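Local coordinates for protein diketoreductase (Acinetobacter baylyi, PDB 4E12) that reduces dicarbonyl compounds with NADH and probably also acts as a (3S)-3-hydroxyacyl-CoA dehydrogenase of fatty acid beta-oxidation, at residues A[139-143]-A[154-158]. Residues are numbered along the deposited sequence.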
ATOM      1  N   PHE A 139      -4.770 -14.255  28.626  1.00 39.48           N
ATOM      2  CA  PHE A 139      -3.866 -14.522  27.517  1.00 37.81           C
ATOM      3  C   PHE A 139      -4.295 -13.721  26.293  1.00 38.78           C
ATOM      4  O   PHE A 139      -5.477 -13.670  25.949  1.00 39.83           O
ATOM      5  CB  PHE A 139      -3.857 -16.009  27.179  1.00 35.98           C
ATOM      6  CG  PHE A 139      -2.953 -16.365  26.050  1.00 36.10           C
ATOM      7  CD1 PHE A 139      -3.446 -16.988  24.908  1.00 34.41           C
ATOM      8  CD2 PHE A 139      -1.591 -16.076  26.124  1.00 37.64           C
ATOM      9  CE1 PHE A 139      -2.606 -17.323  23.852  1.00 38.08           C
ATOM     10  CE2 PHE A 139      -0.738 -16.406  25.079  1.00 31.01           C
ATOM     11  CZ  PHE A 139      -1.247 -17.034  23.932  1.00 34.89           C
ATOM     12  N   LEU A 140      -3.333 -13.071  25.652  1.00 38.81           N
ATOM     13  CA  LEU A 140      -3.592 -12.380  24.401  1.00 33.67           C
ATOM     14  C   LEU A 140      -2.312 -12.230  23.606  1.00 34.06           C
ATOM     15  O   LEU A 140      -1.255 -12.728  24.004  1.00 37.79           O
ATOM     16  CB  LEU A 140      -4.261 -11.019  24.647  1.00 32.71           C
ATOM     17  CG  LEU A 140      -3.677 -10.109  25.733  1.00 37.85           C
ATOM     18  CD1 LEU A 140      -2.218  -9.785  25.458  1.00 40.88           C
ATOM     19  CD2 LEU A 140      -4.505  -8.840  25.858  1.00 37.40           C
ATOM     20  N   ALA A 141      -2.406 -11.563  22.466  1.00 30.95           N
ATOM     21  CA  ALA A 141      -1.214 -11.291  21.685  1.00 32.16           C
ATOM     22  C   ALA A 141      -0.852  -9.833  21.843  1.00 33.01           C
ATOM     23  O   ALA A 141      -1.736  -8.975  21.868  1.00 32.50           O
ATOM     24  CB  ALA A 141      -1.440 -11.625  20.220  1.00 35.86           C
ATOM     25  N   LEU A 142       0.447  -9.576  21.984  1.00 31.48           N
ATOM     26  CA  LEU A 142       1.020  -8.241  21.956  1.00 30.84           C
ATOM     27  C   LEU A 142       2.164  -8.311  20.958  1.00 33.94           C
ATOM     28  O   LEU A 142       3.230  -8.859  21.255  1.00 31.77           O
ATOM     29  CB  LEU A 142       1.549  -7.860  23.345  1.00 30.46           C
ATOM     30  CG  LEU A 142       2.042  -6.418  23.493  1.00 29.34           C
ATOM     31  CD1 LEU A 142       0.848  -5.482  23.284  1.00 32.79           C
ATOM     32  CD2 LEU A 142       2.660  -6.206  24.866  1.00 29.55           C
ATOM     33  N   HIS A 143       1.930  -7.754  19.778  1.00 31.08           N
ATOM     34  CA  HIS A 143       2.778  -7.978  18.626  1.00 29.64           C
ATOM     35  C   HIS A 143       3.518  -6.705  18.273  1.00 28.49           C
ATOM     36  O   HIS A 143       2.907  -5.665  18.010  1.00 28.29           O
ATOM     37  CB  HIS A 143       1.923  -8.448  17.452  1.00 29.78           C
ATOM     38  CG  HIS A 143       2.713  -8.826  16.233  1.00 29.05           C
ATOM     39  ND1 HIS A 143       2.588  -8.157  15.035  1.00 36.20           N
ATOM     40  CD2 HIS A 143       3.636  -9.797  16.030  1.00 28.60           C
ATOM     41  CE1 HIS A 143       3.402  -8.700  14.144  1.00 33.36           C
ATOM     42  NE2 HIS A 143       4.048  -9.696  14.723  1.00 33.13           N
ATOM     43  N   ALA A 154       2.259  -1.518  18.648  1.00 32.65           N
ATOM     44  CA  ALA A 154       2.035  -2.736  19.414  1.00 32.22           C
ATOM     45  C   ALA A 154       0.613  -3.173  19.124  1.00 31.71           C
ATOM     46  O   ALA A 154      -0.353  -2.559  19.586  1.00 28.75           O
ATOM     47  CB  ALA A 154       2.242  -2.499  20.910  1.00 30.90           C
ATOM     48  N   GLU A 155       0.484  -4.214  18.308  1.00 27.22           N
ATOM     49  CA  GLU A 155      -0.816  -4.745  17.939  1.00 30.81           C
ATOM     50  C   GLU A 155      -1.335  -5.679  19.001  1.00 34.22           C
ATOM     51  O   GLU A 155      -0.732  -6.725  19.264  1.00 35.42           O
ATOM     52  CB  GLU A 155      -0.722  -5.475  16.606  1.00 28.39           C
ATOM     53  CG  GLU A 155      -0.433  -4.507  15.461  1.00 34.50           C
ATOM     54  CD  GLU A 155      -0.131  -5.197  14.136  1.00 36.04           C
ATOM     55  OE1 GLU A 155       0.765  -6.063  14.100  1.00 42.40           O
ATOM     56  OE2 GLU A 155      -0.790  -4.867  13.129  1.00 32.31           O
ATOM     57  N   VAL A 156      -2.456  -5.291  19.596  1.00 34.17           N
ATOM     58  CA  VAL A 156      -3.055  -6.020  20.705  1.00 31.69           C
ATOM     59  C   VAL A 156      -4.219  -6.844  20.191  1.00 29.66           C
ATOM     60  O   VAL A 156      -5.142  -6.314  19.572  1.00 34.66           O
ATOM     61  CB  VAL A 156      -3.584  -5.061  21.790  1.00 29.69           C
ATOM     62  CG1 VAL A 156      -4.172  -5.858  22.961  1.00 26.04           C
ATOM     63  CG2 VAL A 156      -2.461  -4.146  22.274  1.00 30.68           C
ATOM     64  N   MET A 157      -4.183  -8.144  20.448  1.00 36.05           N
ATOM     65  CA  MET A 157      -5.184  -9.027  19.879  1.00 30.67           C
ATOM     66  C   MET A 157      -5.424 -10.213  20.806  1.00 37.51           C
ATOM     67  O   MET A 157      -4.536 -11.050  20.989  1.00 36.95           O
ATOM     68  CB  MET A 157      -4.678  -9.515  18.517  1.00 31.18           C
ATOM     69  CG  MET A 157      -5.665 -10.291  17.674  1.00 29.48           C
ATOM     70  SD  MET A 157      -4.928 -10.791  16.104  1.00 33.15           S
ATOM     71  CE  MET A 157      -3.976 -12.205  16.646  1.00 28.85           C
ATOM     72  N   GLY A 158      -6.620 -10.286  21.381  1.00 36.50           N
ATOM     73  CA  GLY A 158      -6.950 -11.403  22.250  1.00 46.43           C
ATOM     74  C   GLY A 158      -7.840 -12.445  21.607  1.00 45.52           C
ATOM     75  O   GLY A 158      -8.075 -12.417  20.395  1.00 43.40           O
TER
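Strands 139-143 and 154-158 form an antiparallel hairpin (161° between directions) in the sheet of the Rossmann-type NAD-binding domain, between strands 116-119 and 180-183. Four backbone hydrogen bonds join two hydrogen-bonded pairs: Ala-141 N to Met-157 O (2.6 Å) and Met-157 N to Ala-141 O (2.9 Å), then His-143 N to Glu-155 O (2.9 Å) and Glu-155 N to His-143 O (2.8 Å). Apolar contacts fill one face, where Leu-142 CD1 meets Val-156 CG2 at 3.7 Å and Leu-140 CD2 meets Val-156 CG1 at 4.2 Å, beneath helix 164-176. On the other face Ala-141 CB lies 4.2 Å from Met-157 CB, near Tyr-191, whose ring stacks on His-143. Here too His-143 ND1 donates to Glu-155 OE1 (2.9 Å, 166°). Backbone amides of Val-192 and Leu-193 hold Glu-155 OE2, while His-143 NE2 hydrogen-bonds Ser-122 OG at the NAD site. The carboxylate thus orients the imidazole, predicted to be important for catalysis, with ND1 protonated and NE2 directed toward the cofactor pocket.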